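Local coordinates for uncharacterized conserved protein YjbQ/UPF0047 family, ortholog yugU B.subtilis (Clostridium acetobutylicum, PDB 1VMH) that is of unknown function but belongs to the UPF0047 (YjbQ) family, has the YjbQ-like fold and forms a three-chain assembly, at residues G60-E65 against Y127-D132; M49-C54 against S108-I113; H56-I61 against H97-A102. All blocks are in the same frame, centred on the assembly; numbering follows the deposited sequence.

In the fold
All three contacts are largely buried. Interactions 1 and 2 pair antiparallel strands in two different sheets of the chain, and interaction 3 sets a turn against helix 96-105. Their centres lie about 3 Å, 11 Å and 10 Å from the centre of the chain, in that order. Interactions 1 and 3 share strand 59-65. Interactions 1 and 2 meet where Ile-63 packs on Ile-111 and Gln-109 reaches Ile-61 O. Backbone hydrogen bonds dominate the two strand pairs. Interaction 3 has no clear direct hydrogen bond; it has a CH-pi contact, methyl packing and a water bridge weak at one end. Interaction 1 borders the second subunit, interaction 3 the third, and interaction 2 both.

Interaction 1: G60-E65 against Y127-D132; sequences GITINE and YFTEFD
Gly-60 and Thr-62 pair with Thr-129 and Tyr-127 in an antiparallel sheet of the YjbQ-like fold. Strand 124-130 is central in this sheet, with strand 28-31 on its other side. Four backbone hydrogen bonds hold the pair. Gly-60 and Thr-129 bond in both directions, as do Thr-62 and Tyr-127. The bond from Thr-129 N to Gly-60 O is short, 2.8 Å, and nearly straight at 175°, although the nitrogen sits above the carbonyl plane. Between these pairs Ile-61 and Phe-128 form a non-hydrogen-bonded pair. There Ile-61 CA makes a CA-H...O contact of 3.3 Å with Tyr-127 O.

Apolar contacts follow on both faces. On the face of Ile-61 and Phe-128, Ile-61 CD1 meets Phe-128 CD2 at 4.1 Å, and Cys-54 touches both side chains. On the face of Thr-62 and Thr-129, these two side chains cross at about a right angle, with their CG2 methyls 3.6 Å apart. Thr-62 OG1 is anti to the backbone N (chi1 -162°) and hydrogen-bonds to Ser-103 OG of the second subunit.

The last contact is polar. The Tyr-127 ring turns its edge to the end of strand 59-65, and Glu-65 O lies near the ring plane, 3.4 Å from CE2. Tyr-127 OH is 3.0 Å from Glu-65 O; whether its hydroxyl proton goes there is not settled, since a second acceptor competes for it.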
ATOM      1  N   GLY A  60       4.382 -10.142   1.580  1.00 14.43           N
ATOM      2  CA  GLY A  60       3.443  -9.169   1.075  1.00 13.17           C
ATOM      3  C   GLY A  60       3.250  -9.334  -0.419  1.00 13.21           C
ATOM      4  O   GLY A  60       3.630 -10.363  -1.013  1.00 13.34           O
ATOM      5  N   ILE A  61       2.573  -8.345  -1.000  1.00 11.36           N
ATOM      6  CA  ILE A  61       2.291  -8.315  -2.442  1.00 11.43           C
ATOM      7  C   ILE A  61       2.725  -6.962  -2.977  1.00 12.44           C
ATOM      8  O   ILE A  61       2.454  -5.938  -2.356  1.00 12.99           O
ATOM      9  CB  ILE A  61       0.788  -8.492  -2.756  1.00 12.52           C
ATOM     10  CG1 ILE A  61       0.202  -9.728  -2.043  1.00 14.60           C
ATOM     11  CG2 ILE A  61       0.547  -8.530  -4.256  1.00 13.96           C
ATOM     12  CD1 ILE A  61       0.653 -11.089  -2.494  1.00 15.00           C
ATOM     13  N   THR A  62       3.410  -6.930  -4.104  1.00 12.34           N
ATOM     14  CA  THR A  62       3.690  -5.671  -4.770  1.00 13.30           C
ATOM     15  C   THR A  62       3.549  -5.817  -6.269  1.00 12.14           C
ATOM     16  O   THR A  62       3.394  -6.922  -6.764  1.00 13.79           O
ATOM     17  CB  THR A  62       5.106  -5.131  -4.454  1.00 13.89           C
ATOM     18  OG1 THR A  62       5.153  -3.720  -4.792  1.00 13.49           O
ATOM     19  CG2 THR A  62       6.175  -5.892  -5.177  1.00 14.49           C
ATOM     20  N   ILE A  63       3.571  -4.715  -6.996  1.00 13.08           N
ATOM     21  CA  ILE A  63       3.506  -4.745  -8.493  1.00 12.33           C
ATOM     22  C   ILE A  63       4.713  -3.979  -8.959  1.00 13.07           C
ATOM     23  O   ILE A  63       4.910  -2.845  -8.514  1.00 14.22           O
ATOM     24  CB  ILE A  63       2.184  -4.142  -8.988  1.00 14.14           C
ATOM     25  CG1 ILE A  63       1.000  -5.001  -8.490  1.00 14.32           C
ATOM     26  CG2 ILE A  63       2.149  -4.001 -10.494  1.00 14.84           C
ATOM     27  CD1 ILE A  63      -0.405  -4.584  -8.908  1.00 16.48           C
ATOM     28  N   ASN A  64       5.522  -4.555  -9.834  1.00 12.17           N
ATOM     29  CA  ASN A  64       6.731  -3.862 -10.235  1.00 13.58           C
ATOM     30  C   ASN A  64       7.263  -4.506 -11.507  1.00 13.91           C
ATOM     31  O   ASN A  64       6.601  -5.343 -12.120  1.00 13.51           O
ATOM     32  CB  ASN A  64       7.756  -3.774  -9.086  1.00 16.13           C
ATOM     33  CG  ASN A  64       8.560  -2.478  -9.111  1.00 13.74           C
ATOM     34  OD1 ASN A  64       9.239  -2.200 -10.100  1.00 13.86           O
ATOM     35  ND2 ASN A  64       8.464  -1.671  -8.041  1.00 16.19           N
ATOM     36  N   GLU A  65       8.452  -4.078 -11.923  1.00 12.84           N
ATOM     37  CA  GLU A  65       9.129  -4.577 -13.127  1.00 14.75           C
ATOM     38  C   GLU A  65       9.228  -6.094 -13.123  1.00 15.43           C
ATOM     39  O   GLU A  65       9.729  -6.673 -12.149  1.00 15.39           O
ATOM     40  CB  GLU A  65      10.537  -3.989 -13.154  1.00 16.24           C
ATOM     41  CG  GLU A  65      11.520  -4.645 -14.114  1.00 19.00           C
ATOM     42  CD  GLU A  65      11.213  -4.336 -15.550  1.00 17.87           C
ATOM     43  OE1 GLU A  65      10.905  -3.166 -15.863  1.00 18.31           O
ATOM     44  OE2 GLU A  65      11.252  -5.262 -16.374  1.00 17.54           O
ATOM     45  N   TYR A 127       3.751  -9.536  -7.845  1.00 13.97           N
ATOM     46  CA  TYR A 127       4.694 -10.331  -7.092  1.00 12.81           C
ATOM     47  C   TYR A 127       4.263 -10.630  -5.684  1.00 11.95           C
ATOM     48  O   TYR A 127       3.780  -9.763  -4.969  1.00 13.45           O
ATOM     49  CB  TYR A 127       5.999  -9.576  -6.979  1.00 14.04           C
ATOM     50  CG  TYR A 127       6.843  -9.568  -8.199  1.00 13.21           C
ATOM     51  CD1 TYR A 127       7.609 -10.673  -8.515  1.00 14.40           C
ATOM     52  CD2 TYR A 127       6.927  -8.461  -9.005  1.00 15.61           C
ATOM     53  CE1 TYR A 127       8.428 -10.681  -9.619  1.00 14.16           C
ATOM     54  CE2 TYR A 127       7.767  -8.451 -10.091  1.00 19.58           C
ATOM     55  CZ  TYR A 127       8.504  -9.571 -10.389  1.00 16.97           C
ATOM     56  OH  TYR A 127       9.373  -9.579 -11.484  1.00 19.40           O
ATOM     57  N   PHE A 128       4.414 -11.885  -5.288  1.00 12.27           N
ATOM     58  CA  PHE A 128       4.481 -12.260  -3.878  1.00 12.20           C
ATOM     59  C   PHE A 128       5.901 -11.952  -3.378  1.00 13.82           C
ATOM     60  O   PHE A 128       6.879 -12.410  -3.989  1.00 13.78           O
ATOM     61  CB  PHE A 128       4.229 -13.757  -3.765  1.00 13.61           C
ATOM     62  CG  PHE A 128       4.135 -14.274  -2.372  1.00 13.89           C
ATOM     63  CD1 PHE A 128       5.247 -14.605  -1.669  1.00 12.52           C
ATOM     64  CD2 PHE A 128       2.903 -14.446  -1.754  1.00 14.13           C
ATOM     65  CE1 PHE A 128       5.156 -15.092  -0.359  1.00 14.10           C
ATOM     66  CE2 PHE A 128       2.824 -14.956  -0.478  1.00 15.67           C
ATOM     67  CZ  PHE A 128       3.932 -15.253   0.216  1.00 15.10           C
ATOM     68  N   THR A 129       6.034 -11.147  -2.309  1.00 13.31           N
ATOM     69  CA  THR A 129       7.318 -10.726  -1.777  1.00 13.18           C
ATOM     70  C   THR A 129       7.577 -11.485  -0.459  1.00 13.32           C
ATOM     71  O   THR A 129       7.031 -11.143   0.606  1.00 13.80           O
ATOM     72  CB  THR A 129       7.423  -9.183  -1.561  1.00 14.04           C
ATOM     73  OG1 THR A 129       6.451  -8.760  -0.596  1.00 14.30           O
ATOM     74  CG2 THR A 129       7.021  -8.463  -2.863  1.00 14.85           C
ATOM     75  N   GLU A 130       8.415 -12.519  -0.532  1.00 13.31           N
ATOM     76  CA  GLU A 130       8.786 -13.295   0.628  1.00 13.57           C
ATOM     77  C   GLU A 130       9.890 -12.584   1.360  1.00 13.91           C
ATOM     78  O   GLU A 130      10.919 -12.287   0.752  1.00 16.08           O
ATOM     79  CB  GLU A 130       9.252 -14.683   0.181  1.00 14.79           C
ATOM     80  CG  GLU A 130       9.857 -15.548   1.299  1.00 12.30           C
ATOM     81  CD  GLU A 130       8.803 -15.935   2.302  1.00 14.63           C
ATOM     82  OE1 GLU A 130       8.485 -15.119   3.181  1.00 15.32           O
ATOM     83  OE2 GLU A 130       8.291 -17.073   2.231  1.00 17.21           O
ATOM     84  N   PHE A 131       9.728 -12.402   2.676  1.00 14.09           N
ATOM     85  CA  PHE A 131      10.807 -11.905   3.525  1.00 13.05           C
ATOM     86  C   PHE A 131      11.307 -12.838   4.650  1.00 12.62           C
ATOM     87  O   PHE A 131      12.249 -12.472   5.374  1.00 14.23           O
ATOM     88  CB  PHE A 131      10.446 -10.539   4.085  1.00 12.72           C
ATOM     89  CG  PHE A 131      10.198  -9.512   3.002  1.00 14.56           C
ATOM     90  CD1 PHE A 131      11.231  -9.109   2.161  1.00 13.69           C
ATOM     91  CD2 PHE A 131       8.931  -8.975   2.816  1.00 15.58           C
ATOM     92  CE1 PHE A 131      11.016  -8.157   1.167  1.00 15.45           C
ATOM     93  CE2 PHE A 131       8.700  -8.025   1.815  1.00 15.35           C
ATOM     94  CZ  PHE A 131       9.722  -7.636   0.999  1.00 14.69           C
ATOM     95  N   ASP A 132      10.689 -14.005   4.789  1.00 14.88           N
ATOM     96  CA  ASP A 132      11.089 -15.020   5.794  1.00 14.81           C
ATOM     97  C   ASP A 132      10.960 -16.437   5.273  1.00 18.15           C
ATOM     98  O   ASP A 132      10.353 -17.294   5.913  1.00 17.07           O
ATOM     99  CB  ASP A 132      10.282 -14.855   7.081  1.00 14.08           C
ATOM    100  CG  ASP A 132      10.857 -15.668   8.244  1.00 18.09           C
ATOM    101  OD1 ASP A 132      12.093 -15.863   8.312  1.00 21.70           O
ATOM    102  OD2 ASP A 132      10.048 -16.078   9.096  1.00 19.12           O
TER

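Interaction 2: M49-C54 against S108-I113; sequences MAVVFC and SQQIII
Met-49 folds over Gln-110 and Ile-112 on one face of an antiparallel pair formed by strands 48-53 and 108-114. Its chain bends at both outer torsions. With chi3 at -56°, the CE methyl lies 3.5 Å from Gln-110 OE1 and the same distance from Ile-111 O. The sulfur rests beside Ile-112, with SD 3.8 Å from CG1. Next along this face, Val-51 and Gln-110 lie side by side and point the same way. Further on, Phe-53 CD2 touches Ser-108 CB at 3.9 Å.

The opposite face, with Ala-50, Val-52 and Ile-111, is mostly aliphatic; Gln-109 also starts from it. Val-52 CG2 meets Ile-111 CD1 at 4.0 Å, and Ala-50 CB meets Ile-113 CD1 at 4.1 Å. Ile-113 CD1 also comes within 3.6 Å of Met-49 C.

Four backbone hydrogen bonds fix this register. Ala-50 bonds Ile-111 both ways, and Val-52 does the same with Gln-109. The bond from Ala-50 N to Ile-111 O is 2.8 Å and nearly straight at 176°.

Further out, strand 136-143 flanks strand 48-53 on its other side. Val-36 and Val-40 of helix 33-43 cover the aliphatic face. Gln-109 NE2 hydrogen-bonds to Ile-61 O of the neighbouring sheet.

The Met-49 face meets the other subunits. Gln-110 NE2 hydrogen-bonds to Gln-110 OE1 of the second subunit, and its OE1 accepts from Gln-110 NE2 of the third. The three copies are thus consistent with a closed ring of hydrogen bonds between side-chain amides. This suggests that the Ala-50 and Val-52 face mainly serves the apolar core, while the Met-49 face lies mostly at the trimer interface, where the buried Gln-110 amide is satisfied by its own copies.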
ATOM      1  N   MET A  49     -12.374  -6.191 -10.956  1.00 13.97           N
ATOM      2  CA  MET A  49     -11.141  -6.048 -10.227  1.00 15.21           C
ATOM      3  C   MET A  49     -10.629  -7.407  -9.782  1.00 14.49           C
ATOM      4  O   MET A  49     -11.403  -8.289  -9.409  1.00 15.59           O
ATOM      5  CB  MET A  49     -11.409  -5.209  -8.954  1.00 14.68           C
ATOM      6  CG  MET A  49     -11.733  -3.757  -9.175  1.00 19.17           C
ATOM      7  SD  MET A  49     -10.477  -2.799 -10.046  1.00 17.33           S
ATOM      8  CE  MET A  49      -9.074  -3.072  -9.015  1.00 15.29           C
ATOM      9  N   ALA A  50      -9.312  -7.553  -9.794  1.00 13.89           N
ATOM     10  CA  ALA A  50      -8.661  -8.712  -9.174  1.00 13.93           C
ATOM     11  C   ALA A  50      -7.984  -8.237  -7.914  1.00 15.18           C
ATOM     12  O   ALA A  50      -7.198  -7.278  -7.950  1.00 16.27           O
ATOM     13  CB  ALA A  50      -7.623  -9.257 -10.110  1.00 15.30           C
ATOM     14  N   VAL A  51      -8.279  -8.892  -6.792  1.00 14.53           N
ATOM     15  CA  VAL A  51      -7.656  -8.575  -5.512  1.00 15.02           C
ATOM     16  C   VAL A  51      -6.768  -9.729  -5.120  1.00 12.95           C
ATOM     17  O   VAL A  51      -7.222 -10.883  -5.208  1.00 15.10           O
ATOM     18  CB  VAL A  51      -8.748  -8.351  -4.418  1.00 16.54           C
ATOM     19  CG1 VAL A  51      -8.083  -8.077  -3.074  1.00 17.27           C
ATOM     20  CG2 VAL A  51      -9.662  -7.193  -4.801  1.00 17.58           C
ATOM     21  N   VAL A  52      -5.502  -9.440  -4.783  1.00 12.83           N
ATOM     22  CA  VAL A  52      -4.502 -10.412  -4.478  1.00 13.74           C
ATOM     23  C   VAL A  52      -4.041 -10.165  -3.044  1.00 12.25           C
ATOM     24  O   VAL A  52      -3.535  -9.095  -2.773  1.00 13.98           O
ATOM     25  CB  VAL A  52      -3.292 -10.277  -5.431  1.00 13.40           C
ATOM     26  CG1 VAL A  52      -2.249 -11.328  -5.163  1.00 15.48           C
ATOM     27  CG2 VAL A  52      -3.756 -10.352  -6.889  1.00 15.78           C
ATOM     28  N   PHE A  53      -4.263 -11.099  -2.143  1.00 12.33           N
ATOM     29  CA  PHE A  53      -4.059 -10.899  -0.691  1.00 13.43           C
ATOM     30  C   PHE A  53      -3.066 -11.933  -0.115  1.00 12.51           C
ATOM     31  O   PHE A  53      -3.183 -13.152  -0.403  1.00 13.14           O
ATOM     32  CB  PHE A  53      -5.400 -11.024   0.051  1.00 13.39           C
ATOM     33  CG  PHE A  53      -5.341 -10.675   1.526  1.00 13.40           C
ATOM     34  CD1 PHE A  53      -5.005 -11.643   2.472  1.00 14.34           C
ATOM     35  CD2 PHE A  53      -5.626  -9.394   1.963  1.00 13.22           C
ATOM     36  CE1 PHE A  53      -4.958 -11.306   3.807  1.00 14.11           C
ATOM     37  CE2 PHE A  53      -5.552  -9.077   3.292  1.00 14.52           C
ATOM     38  CZ  PHE A  53      -5.199 -10.007   4.194  1.00 15.05           C
ATOM     39  N   CYS A  54      -2.124 -11.452   0.710  1.00 13.80           N
ATOM     40  CA  CYS A  54      -1.170 -12.309   1.363  1.00 12.92           C
ATOM     41  C   CYS A  54      -1.542 -12.503   2.821  1.00 13.64           C
ATOM     42  O   CYS A  54      -1.496 -11.532   3.605  1.00 13.68           O
ATOM     43  CB  CYS A  54       0.218 -11.704   1.254  1.00 14.97           C
ATOM     44  SG  CYS A  54       1.447 -12.611   2.124  1.00 15.49           S
ATOM     45  N   SER A 108      -1.946  -6.557   0.310  1.00 13.52           N
ATOM     46  CA  SER A 108      -2.693  -6.867  -0.906  1.00 13.86           C
ATOM     47  C   SER A 108      -2.406  -5.844  -1.967  1.00 15.40           C
ATOM     48  O   SER A 108      -1.919  -4.734  -1.700  1.00 14.99           O
ATOM     49  CB  SER A 108      -4.198  -6.901  -0.626  1.00 15.10           C
ATOM     50  OG  SER A 108      -4.710  -5.591  -0.404  1.00 16.83           O
ATOM     51  N   GLN A 109      -2.674  -6.239  -3.196  1.00 13.79           N
ATOM     52  CA  GLN A 109      -2.755  -5.301  -4.281  1.00 12.06           C
ATOM     53  C   GLN A 109      -3.986  -5.651  -5.124  1.00 11.97           C
ATOM     54  O   GLN A 109      -4.532  -6.775  -5.095  1.00 15.09           O
ATOM     55  CB  GLN A 109      -1.488  -5.278  -5.124  1.00 14.18           C
ATOM     56  CG  GLN A 109      -0.213  -4.990  -4.342  1.00 14.08           C
ATOM     57  CD  GLN A 109      -0.155  -3.621  -3.742  1.00 14.28           C
ATOM     58  OE1 GLN A 109      -0.899  -2.718  -4.133  1.00 16.90           O
ATOM     59  NE2 GLN A 109       0.781  -3.430  -2.797  1.00 15.63           N
ATOM     60  N   GLN A 110      -4.375  -4.705  -5.968  1.00 14.26           N
ATOM     61  CA  GLN A 110      -5.525  -4.905  -6.846  1.00 14.41           C
ATOM     62  C   GLN A 110      -5.230  -4.383  -8.235  1.00 14.11           C
ATOM     63  O   GLN A 110      -4.427  -3.452  -8.419  1.00 15.65           O
ATOM     64  CB  GLN A 110      -6.831  -4.410  -6.250  1.00 18.62           C
ATOM     65  CG  GLN A 110      -6.936  -2.967  -6.015  1.00 20.09           C
ATOM     66  CD  GLN A 110      -8.324  -2.596  -5.464  1.00 19.16           C
ATOM     67  OE1 GLN A 110      -9.335  -3.370  -5.562  1.00 22.75           O
ATOM     68  NE2 GLN A 110      -8.367  -1.454  -4.845  1.00 21.71           N
ATOM     69  N   ILE A 111      -5.829  -5.056  -9.223  1.00 13.50           N
ATOM     70  CA  ILE A 111      -5.570  -4.793 -10.621  1.00 13.57           C
ATOM     71  C   ILE A 111      -6.926  -4.731 -11.332  1.00 12.89           C
ATOM     72  O   ILE A 111      -7.817  -5.549 -11.098  1.00 12.80           O
ATOM     73  CB  ILE A 111      -4.684  -5.904 -11.227  1.00 12.85           C
ATOM     74  CG1 ILE A 111      -3.417  -6.123 -10.383  1.00 16.35           C
ATOM     75  CG2 ILE A 111      -4.326  -5.592 -12.690  1.00 14.48           C
ATOM     76  CD1 ILE A 111      -3.560  -7.175  -9.303  1.00 18.74           C
ATOM     77  N   ILE A 112      -7.067  -3.775 -12.228  1.00 12.89           N
ATOM     78  CA  ILE A 112      -8.265  -3.630 -13.012  1.00 14.22           C
ATOM     79  C   ILE A 112      -8.313  -4.746 -14.032  1.00 13.12           C
ATOM     80  O   ILE A 112      -7.274  -5.124 -14.633  1.00 12.83           O
ATOM     81  CB  ILE A 112      -8.268  -2.287 -13.714  1.00 13.76           C
ATOM     82  CG1 ILE A 112      -8.371  -1.153 -12.678  1.00 15.27           C
ATOM     83  CG2 ILE A 112      -9.442  -2.174 -14.699  1.00 15.30           C
ATOM     84  CD1 ILE A 112      -7.849   0.241 -13.192  1.00 15.68           C
ATOM     85  N   ILE A 113      -9.510  -5.282 -14.229  1.00 13.84           N
ATOM     86  CA  ILE A 113      -9.793  -6.219 -15.296  1.00 13.53           C
ATOM     87  C   ILE A 113     -10.615  -5.477 -16.343  1.00 14.60           C
ATOM     88  O   ILE A 113     -11.660  -4.896 -16.012  1.00 14.76           O
ATOM     89  CB  ILE A 113     -10.575  -7.445 -14.790  1.00 14.75           C
ATOM     90  CG1 ILE A 113      -9.787  -8.189 -13.709  1.00 13.36           C
ATOM     91  CG2 ILE A 113     -10.903  -8.380 -15.936  1.00 14.12           C
ATOM     92  CD1 ILE A 113     -10.660  -9.136 -12.890  1.00 13.88           C
TER

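Interaction 3: H56-I61 against H97-A102; sequences HTTAGI and HAHIKA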
ATOM      1  N   HIS A  56       0.118 -13.873   5.184  1.00 12.31           N
ATOM      2  CA  HIS A  56       1.307 -14.037   5.993  1.00 12.97           C
ATOM      3  C   HIS A  56       1.855 -12.685   6.417  1.00 12.91           C
ATOM      4  O   HIS A  56       2.044 -11.820   5.587  1.00 15.03           O
ATOM      5  CB  HIS A  56       2.350 -14.762   5.157  1.00 14.43           C
ATOM      6  CG  HIS A  56       1.850 -16.061   4.617  1.00 15.70           C
ATOM      7  ND1 HIS A  56       1.602 -17.148   5.429  1.00 13.81           N
ATOM      8  CD2 HIS A  56       1.569 -16.460   3.352  1.00 14.78           C
ATOM      9  CE1 HIS A  56       1.158 -18.151   4.679  1.00 14.22           C
ATOM     10  NE2 HIS A  56       1.150 -17.764   3.419  1.00 15.87           N
ATOM     11  N   THR A  57       2.176 -12.529   7.685  1.00 13.12           N
ATOM     12  CA  THR A  57       2.652 -11.262   8.216  1.00 12.80           C
ATOM     13  C   THR A  57       4.130 -10.976   7.944  1.00 12.89           C
ATOM     14  O   THR A  57       4.585  -9.891   8.251  1.00 13.64           O
ATOM     15  CB  THR A  57       2.345 -11.154   9.680  1.00 14.41           C
ATOM     16  OG1 THR A  57       2.985 -12.223  10.360  1.00 15.75           O
ATOM     17  CG2 THR A  57       0.848 -11.194   9.918  1.00 16.99           C
ATOM     18  N   THR A  58       4.838 -11.940   7.348  1.00 13.89           N
ATOM     19  CA  THR A  58       6.249 -11.792   6.973  1.00 14.65           C
ATOM     20  C   THR A  58       6.446 -11.910   5.464  1.00 13.77           C
ATOM     21  O   THR A  58       7.550 -12.150   4.979  1.00 14.56           O
ATOM     22  CB  THR A  58       7.107 -12.774   7.706  1.00 14.43           C
ATOM     23  OG1 THR A  58       6.542 -14.075   7.526  1.00 14.64           O
ATOM     24  CG2 THR A  58       7.165 -12.431   9.181  1.00 13.50           C
ATOM     25  N   ALA A  59       5.368 -11.654   4.714  1.00 12.84           N
ATOM     26  CA  ALA A  59       5.415 -11.553   3.272  1.00 13.73           C
ATOM     27  C   ALA A  59       4.349 -10.520   2.844  1.00 14.49           C
ATOM     28  O   ALA A  59       3.532 -10.076   3.643  1.00 14.40           O
ATOM     29  CB  ALA A  59       5.197 -12.883   2.630  1.00 14.63           C
ATOM     30  N   GLY A  60       4.382 -10.142   1.580  1.00 14.43           N
ATOM     31  CA  GLY A  60       3.443  -9.169   1.075  1.00 13.17           C
ATOM     32  C   GLY A  60       3.250  -9.334  -0.419  1.00 13.21           C
ATOM     33  O   GLY A  60       3.630 -10.363  -1.013  1.00 13.34           O
ATOM     34  N   ILE A  61       2.573  -8.345  -1.000  1.00 11.36           N
ATOM     35  CA  ILE A  61       2.291  -8.315  -2.442  1.00 11.43           C
ATOM     36  C   ILE A  61       2.725  -6.962  -2.977  1.00 12.44           C
ATOM     37  O   ILE A  61       2.454  -5.938  -2.356  1.00 12.99           O
ATOM     38  CB  ILE A  61       0.788  -8.492  -2.756  1.00 12.52           C
ATOM     39  CG1 ILE A  61       0.202  -9.728  -2.043  1.00 14.60           C
ATOM     40  CG2 ILE A  61       0.547  -8.530  -4.256  1.00 13.96           C
ATOM     41  CD1 ILE A  61       0.653 -11.089  -2.494  1.00 15.00           C
ATOM     42  N   HIS A  97      12.524  -7.771  10.856  1.00 15.03           N
ATOM     43  CA  HIS A  97      12.874  -7.149   9.555  1.00 15.24           C
ATOM     44  C   HIS A  97      11.836  -7.512   8.498  1.00 13.53           C
ATOM     45  O   HIS A  97      11.423  -6.686   7.658  1.00 15.34           O
ATOM     46  CB  HIS A  97      14.267  -7.589   9.105  1.00 15.71           C
ATOM     47  CG  HIS A  97      14.388  -9.054   8.829  1.00 16.65           C
ATOM     48  ND1 HIS A  97      14.438  -9.987   9.838  1.00 25.80           N
ATOM     49  CD2 HIS A  97      14.465  -9.751   7.670  1.00 23.60           C
ATOM     50  CE1 HIS A  97      14.537 -11.197   9.316  1.00 24.48           C
ATOM     51  NE2 HIS A  97      14.561 -11.083   8.003  1.00 21.89           N
ATOM     52  N   ALA A  98      11.416  -8.759   8.525  1.00 12.77           N
ATOM     53  CA  ALA A  98      10.432  -9.281   7.565  1.00 13.33           C
ATOM     54  C   ALA A  98       9.058  -8.667   7.812  1.00 13.90           C
ATOM     55  O   ALA A  98       8.343  -8.339   6.860  1.00 13.67           O
ATOM     56  CB  ALA A  98      10.352 -10.767   7.637  1.00 13.04           C
ATOM     57  N   HIS A  99       8.665  -8.548   9.080  1.00 12.88           N
ATOM     58  CA  HIS A  99       7.393  -7.912   9.410  1.00 12.72           C
ATOM     59  C   HIS A  99       7.346  -6.456   8.880  1.00 14.05           C
ATOM     60  O   HIS A  99       6.303  -5.993   8.366  1.00 14.25           O
ATOM     61  CB  HIS A  99       7.139  -7.913  10.920  1.00 14.26           C
ATOM     62  CG  HIS A  99       6.787  -9.251  11.481  1.00 13.11           C
ATOM     63  ND1 HIS A  99       5.549  -9.829  11.281  1.00 15.72           N
ATOM     64  CD2 HIS A  99       7.492 -10.126  12.235  1.00 14.21           C
ATOM     65  CE1 HIS A  99       5.519 -11.003  11.892  1.00 15.36           C
ATOM     66  NE2 HIS A  99       6.678 -11.210  12.483  1.00 15.33           N
ATOM     67  N   ILE A 100       8.486  -5.750   8.996  1.00 12.21           N
ATOM     68  CA  ILE A 100       8.549  -4.358   8.554  1.00 13.86           C
ATOM     69  C   ILE A 100       8.411  -4.298   7.044  1.00 13.87           C
ATOM     70  O   ILE A 100       7.622  -3.527   6.505  1.00 14.17           O
ATOM     71  CB  ILE A 100       9.863  -3.699   8.973  1.00 14.46           C
ATOM     72  CG1 ILE A 100       9.911  -3.528  10.495  1.00 15.43           C
ATOM     73  CG2 ILE A 100      10.045  -2.363   8.295  1.00 17.26           C
ATOM     74  CD1 ILE A 100      11.297  -3.341  11.007  1.00 17.90           C
ATOM     75  N   LYS A 101       9.205  -5.095   6.359  1.00 13.26           N
ATOM     76  CA  LYS A 101       9.178  -5.059   4.916  1.00 13.60           C
ATOM     77  C   LYS A 101       7.828  -5.489   4.347  1.00 12.67           C
ATOM     78  O   LYS A 101       7.367  -4.956   3.338  1.00 14.08           O
ATOM     79  CB  LYS A 101      10.327  -5.879   4.334  1.00 14.00           C
ATOM     80  CG  LYS A 101      11.672  -5.267   4.683  1.00 14.87           C
ATOM     81  CD  LYS A 101      12.892  -5.991   4.108  1.00 20.10           C
ATOM     82  CE  LYS A 101      13.121  -7.330   4.684  1.00 19.83           C
ATOM     83  NZ  LYS A 101      14.462  -7.962   4.205  1.00 15.64           N
ATOM     84  N   ALA A 102       7.208  -6.466   4.989  1.00 13.06           N
ATOM     85  CA  ALA A 102       5.874  -6.881   4.608  1.00 14.52           C
ATOM     86  C   ALA A 102       4.890  -5.698   4.652  1.00 13.34           C
ATOM     87  O   ALA A 102       4.085  -5.499   3.700  1.00 14.73           O
ATOM     88  CB  ALA A 102       5.407  -8.024   5.526  1.00 15.32           C
TER
HETATM   89  O   HOH W   1       2.023  -7.436   4.189  1.00 15.12           O
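Thr-57 and Thr-58 are the middle residues of a type I beta turn from His-56 to Ala-59, which brings Thr-58 CA to 4.7 Å from His-99 CA. The turn's own bond, Ala-59 N to His-56 O, is weak.

Thr-58 CG2 sits over the centre of the His-99 ring. This is a CH-pi contact, 3.5 Å from methyl to centroid and 13° off the ring normal. With chi1 52° the CG2 methyl is anti to the carbonyl carbon, over the ring; OG1 hydrogen-bonds to Arg-137 NH2. Thr-57 lies side by side with the histidine, and its OG1 is 3.2 Å from His-99 CE1.

The turn leads into strand 59-65, outermost in this chain's three-stranded sheet, so the contact joins the start of that strand to helix 96-105. His-99 O accepts a hydrogen bond from Asn-64 ND2 of the third subunit, so the contact borders the subunit interface.

Ala-98 and Ala-102, one helical turn apart, also pack on the loop. Ala-98 CB touches Thr-58 CB at 3.8 Å. Ala-102 CB lies 3.4 Å from both Thr-57 O and Ala-59 O. A water 3.1 Å from Ala-59 O can donate to it; its link to Ala-102 O is weak, and further acceptors compete for its protons.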